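Local coordinates for sensor protein dcuS (Escherichia coli, PDB 3BY8), which senses C4-dicarboxylates such as fumarate through its periplasmic domain and, as a histidine kinase, activates the response regulator DcuR by phosphorylation, at residues 79-82 against 83-87; 18-21 against 22-26. All blocks are in the same frame, centred on the assembly; numbering follows the deposited sequence.

Overall arrangement
Both contacts belong to the periplasmic Cache domain that binds C4-dicarboxylates, and they flank its four-stranded antiparallel sheet. Contact 1 lies in the loop between strands 58-63 and 95-99 and forms part of the ligand pocket, with Phe81 and Lys82 touching the bound malate. Contact 2 is the C-terminal end of helix 8-25, packed on the other face of the sheet: Phe81 touches Ala125, whereas Ala21 of the helix meets Val124 and Ile126 of the same strand. The centres of contacts 1 and 2 are about 18 Å apart. Their nearest atoms are about 10 Å apart. The side chain of Ala21 is about 13 Å from the ligand, which places contact 2 outside the pocket.

Contact 1. Residues 79-82 against 83-87; sequences QPFK and GDDIL. With LMR ((2S)-2-hydroxybutanedioic acid), chain B.
In the malate pocket of the Cache sensor domain, the ring of Phe81 stands between the ligand and Ile86. Over one face, offset toward the rim, lies the ligand carboxylate carbon C1, 3.4 Å from Phe81 CE2. Over the opposite face Ile86 makes a CH-pi contact, its CD1 4.0 Å from the centroid of the Phe81 ring and 22° off the normal. The carbonyl of Gly83 closes the edge, its O in the ring plane and 3.6 Å from Phe81 CD1. Holding CG opposite the backbone N (chi1 -173°) carries the ring forward, toward Gly83 and Ile86. Gly83 allows the tight bend: a beta carbon there would collide with Lys82 O and crowd the ring.

Lys82 grips malate through its backbone, its N donating to ligand O1B at 2.8 Å (164° at the hydrogen), while ligand O2 donates to Lys82 O at 2.7 Å. Arg108 NH2 also donates to Lys82 O, and Arg108 NH1 bonds the ligand. Asp85, in turn, holds Arg108 NE in a salt bridge and takes Asn99 ND2 on OD1. Replacing Phe81 by an alanine would probably leave a gap between Ile86 and malate, with ligand C1 and Ile86 CD1 both losing the face they rest on. The ligand is thus held by an apolar wall, directional backbone bonds and an arginine that a second-shell carboxylate probably positions.

Contact 2. Residues 18-21 against 22-26; sequences LAVA and RTLAD
The carbonyl of Ala19 is met on opposite faces of its plane by two donors of Thr23, the backbone N and the hydroxyl. Thr23 N comes in at 3.0 Å from Ala19 O, and Thr23 OG1 lies 2.8 Å from the same oxygen, each donor tilted by roughly 30° from the plane. The hydroxyl gets there because OG1 sits anti to the carbonyl carbon, beside the backbone N (chi1 -60°), so it folds back on the preceding turn. The guanidinium of Arg22 has Leu18 O lying obliquely to it. Here the backbone does the bonding, with Arg22 N 2.8 Å from Leu18 O, while the aliphatic part of the side chain passes the same oxygen, Arg22 CG being 3.2 Å from Leu18 O. From CG to NE the chain is extended, and it carries the charged end to a salt bridge between Arg22 NH2 and Glu94.

Two residues after Arg22, Leu24 N bonds Val20 O at 3.0 Å. Leu24 CG rests 3.5 Å from Val20 O, and the side chains meet more loosely, Val20 CG1 standing 4.2 Å from Leu24 CD1. This pair faces helix 43-53, Val20 on Val50 and Leu24 on Ile46. Val20 also reaches Ile126 of strand 120-129, and Ala21 lies against that strand and strand 106-114.

The last turns of helix 8-25 are therefore held mainly by regular i to i+4 bonds. The threonine hydroxyl, on an exposed side, satisfies itself on the helix's own backbone, and the arginine ties the helix to Glu94 by charge.

Contact 1. Residues 79-82 against 83-87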
loop_
_atom_site.group_PDB
_atom_site.type_symbol
_atom_site.label_atom_id
_atom_site.label_comp_id
_atom_site.label_asym_id
_atom_site.label_seq_id
_atom_site.Cartn_x
_atom_site.Cartn_y
_atom_site.Cartn_z
ATOM N N GLN A 79 8.684 8.206 -7.730
ATOM C CA GLN A 79 9.950 8.009 -7.043
ATOM C C GLN A 79 9.921 6.654 -6.327
ATOM O O GLN A 79 8.837 6.085 -6.108
ATOM C CB GLN A 79 10.204 9.156 -6.057
ATOM C CG GLN A 79 10.211 10.510 -6.785
ATOM C CD GLN A 79 10.418 11.700 -5.880
ATOM O OE1 GLN A 79 9.911 11.739 -4.759
ATOM N NE2 GLN A 79 11.152 12.700 -6.374
ATOM N N PRO A 80 11.095 6.121 -5.960
ATOM C CA PRO A 80 11.153 4.827 -5.281
ATOM C C PRO A 80 10.583 4.813 -3.880
ATOM O O PRO A 80 10.768 5.747 -3.086
ATOM C CB PRO A 80 12.645 4.494 -5.241
ATOM C CG PRO A 80 13.260 5.384 -6.286
ATOM C CD PRO A 80 12.452 6.641 -6.206
ATOM N N PHE A 81 9.889 3.718 -3.591
ATOM C CA PHE A 81 9.326 3.486 -2.266
ATOM C C PHE A 81 10.441 3.551 -1.210
ATOM O O PHE A 81 11.571 3.128 -1.470
ATOM C CB PHE A 81 8.706 2.096 -2.262
ATOM C CG PHE A 81 7.938 1.775 -1.003
ATOM C CD1 PHE A 81 8.552 1.162 0.082
ATOM C CD2 PHE A 81 6.586 2.128 -0.891
ATOM C CE1 PHE A 81 7.855 0.899 1.251
ATOM C CE2 PHE A 81 5.871 1.869 0.284
ATOM C CZ PHE A 81 6.485 1.263 1.350
ATOM N N LYS A 82 10.127 4.081 -0.036
ATOM C CA LYS A 82 11.092 4.134 1.051
ATOM C C LYS A 82 10.682 3.145 2.137
ATOM O O LYS A 82 9.614 3.273 2.721
ATOM C CB LYS A 82 11.189 5.545 1.649
ATOM C CG LYS A 82 12.168 5.583 2.819
ATOM C CD LYS A 82 12.199 6.924 3.526
ATOM C CE LYS A 82 13.080 7.916 2.812
ATOM N NZ LYS A 82 13.207 9.163 3.631
ATOM N N GLY A 83 11.533 2.155 2.389
ATOM C CA GLY A 83 11.263 1.151 3.399
ATOM C C GLY A 83 11.642 -0.226 2.899
ATOM O O GLY A 83 11.152 -0.656 1.833
ATOM N N ASP A 84 12.488 -0.936 3.649
ATOM C CA ASP A 84 12.893 -2.269 3.220
ATOM C C ASP A 84 11.794 -3.311 3.383
ATOM O O ASP A 84 11.903 -4.452 2.893
ATOM C CB ASP A 84 14.151 -2.708 3.972
ATOM C CG ASP A 84 15.381 -1.948 3.509
ATOM O OD1 ASP A 84 15.359 -1.402 2.376
ATOM O OD2 ASP A 84 16.360 -1.913 4.288
ATOM N N ASP A 85 10.702 -2.914 4.039
ATOM C CA ASP A 85 9.618 -3.853 4.229
ATOM C C ASP A 85 8.844 -4.202 2.967
ATOM O O ASP A 85 8.115 -5.185 2.960
ATOM C CB ASP A 85 8.690 -3.444 5.400
ATOM C CG ASP A 85 8.343 -1.943 5.458
ATOM O OD1 ASP A 85 9.044 -1.062 4.918
ATOM O OD2 ASP A 85 7.335 -1.649 6.135
ATOM N N ILE A 86 9.064 -3.451 1.891
ATOM C CA ILE A 86 8.431 -3.791 0.623
ATOM C C ILE A 86 9.169 -4.941 -0.084
ATOM O O ILE A 86 8.613 -5.610 -0.958
ATOM C CB ILE A 86 8.406 -2.573 -0.340
ATOM C CG1 ILE A 86 7.478 -2.863 -1.526
ATOM C CG2 ILE A 86 9.836 -2.240 -0.836
ATOM C CD1 ILE A 86 7.102 -1.628 -2.333
ATOM N N LEU A 87 10.423 -5.186 0.302
ATOM C CA LEU A 87 11.196 -6.188 -0.427
ATOM C C LEU A 87 10.586 -7.585 -0.484
ATOM O O LEU A 87 10.571 -8.196 -1.556
ATOM C CB LEU A 87 12.642 -6.224 0.095
ATOM C CG LEU A 87 13.376 -4.903 -0.106
ATOM C CD1 LEU A 87 14.666 -4.910 0.732
ATOM C CD2 LEU A 87 13.657 -4.671 -1.579
HETATM C C1 LMR B . 6.544 5.155 0.992
HETATM O O1A LMR B . 5.693 5.565 0.246
HETATM O O1B LMR B . 7.748 5.393 0.760
HETATM C C2 LMR B . 6.100 4.710 2.352
HETATM O O2 LMR B . 7.266 4.458 3.249
HETATM C C3 LMR B . 5.000 5.604 2.955
HETATM C C4 LMR B . 5.647 6.839 3.615
HETATM O O4A LMR B . 6.120 7.718 2.896
HETATM O O4B LMR B . 5.746 6.897 4.875
#

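Contact 2. Residues 18-21 against 22-26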
loop_
_atom_site.group_PDB
_atom_site.type_symbol
_atom_site.label_atom_id
_atom_site.label_comp_id
_atom_site.label_asym_id
_atom_site.label_seq_id
_atom_site.Cartn_x
_atom_site.Cartn_y
_atom_site.Cartn_z
ATOM N N LEU A 18 -4.767 -5.371 5.268
ATOM C CA LEU A 18 -4.452 -6.341 4.230
ATOM C C LEU A 18 -5.657 -6.618 3.318
ATOM O O LEU A 18 -5.495 -6.808 2.114
ATOM C CB LEU A 18 -3.926 -7.648 4.835
ATOM C CG LEU A 18 -2.404 -7.828 4.834
ATOM C CD1 LEU A 18 -2.096 -9.134 5.550
ATOM C CD2 LEU A 18 -1.849 -7.832 3.380
ATOM N N ALA A 19 -6.866 -6.624 3.886
ATOM C CA ALA A 19 -8.062 -6.869 3.081
ATOM C C ALA A 19 -8.220 -5.727 2.075
ATOM O O ALA A 19 -8.545 -5.952 0.906
ATOM C CB ALA A 19 -9.281 -6.959 3.987
ATOM N N VAL A 20 -7.980 -4.495 2.504
ATOM C CA VAL A 20 -8.025 -3.367 1.578
ATOM C C VAL A 20 -6.952 -3.528 0.490
ATOM O O VAL A 20 -7.239 -3.362 -0.695
ATOM C CB VAL A 20 -7.808 -2.016 2.323
ATOM C CG1 VAL A 20 -7.757 -0.837 1.359
ATOM C CG2 VAL A 20 -8.933 -1.826 3.384
ATOM N N ALA A 21 -5.732 -3.890 0.892
ATOM C CA ALA A 21 -4.643 -4.018 -0.072
ATOM C C ALA A 21 -4.929 -5.097 -1.098
ATOM O O ALA A 21 -4.722 -4.894 -2.286
ATOM C CB ALA A 21 -3.378 -4.327 0.684
ATOM N N ARG A 22 -5.441 -6.234 -0.644
ATOM C CA ARG A 22 -5.756 -7.352 -1.524
ATOM C C ARG A 22 -6.858 -6.960 -2.497
ATOM O O ARG A 22 -6.820 -7.295 -3.675
ATOM C CB ARG A 22 -6.206 -8.564 -0.703
ATOM C CG ARG A 22 -5.075 -9.206 0.092
ATOM C CD ARG A 22 -5.682 -10.212 1.069
ATOM N NE ARG A 22 -4.658 -10.964 1.771
ATOM C CZ ARG A 22 -4.907 -11.940 2.640
ATOM N NH1 ARG A 22 -6.166 -12.292 2.914
ATOM N NH2 ARG A 22 -3.898 -12.571 3.240
ATOM N N THR A 23 -7.842 -6.221 -2.001
ATOM C CA THR A 23 -8.921 -5.807 -2.868
ATOM C C THR A 23 -8.391 -4.907 -3.983
ATOM O O THR A 23 -8.709 -5.110 -5.177
ATOM C CB THR A 23 -9.980 -5.084 -2.039
ATOM O OG1 THR A 23 -10.484 -5.981 -1.044
ATOM C CG2 THR A 23 -11.146 -4.644 -2.955
ATOM N N LEU A 24 -7.575 -3.924 -3.625
ATOM C CA LEU A 24 -6.996 -3.031 -4.624
ATOM C C LEU A 24 -6.080 -3.785 -5.582
ATOM O O LEU A 24 -6.012 -3.420 -6.767
ATOM C CB LEU A 24 -6.207 -1.929 -3.949
ATOM C CG LEU A 24 -7.063 -0.925 -3.215
ATOM C CD1 LEU A 24 -6.198 0.076 -2.469
ATOM C CD2 LEU A 24 -7.923 -0.209 -4.206
ATOM N N ALA A 25 -5.362 -4.786 -5.106
ATOM C CA ALA A 25 -4.477 -5.520 -6.010
ATOM C C ALA A 25 -5.239 -6.020 -7.252
ATOM O O ALA A 25 -4.636 -6.274 -8.296
ATOM C CB ALA A 25 -3.849 -6.688 -5.269
ATOM N N ASP A 26 -6.557 -6.153 -7.144
ATOM C CA ASP A 26 -7.370 -6.666 -8.239
ATOM C C ASP A 26 -8.069 -5.619 -9.101
ATOM O O ASP A 26 -8.987 -5.951 -9.853
ATOM C CB ASP A 26 -8.410 -7.659 -7.698
ATOM C CG ASP A 26 -7.787 -8.949 -7.206
ATOM O OD1 ASP A 26 -6.628 -9.225 -7.556
ATOM O OD2 ASP A 26 -8.464 -9.703 -6.481
#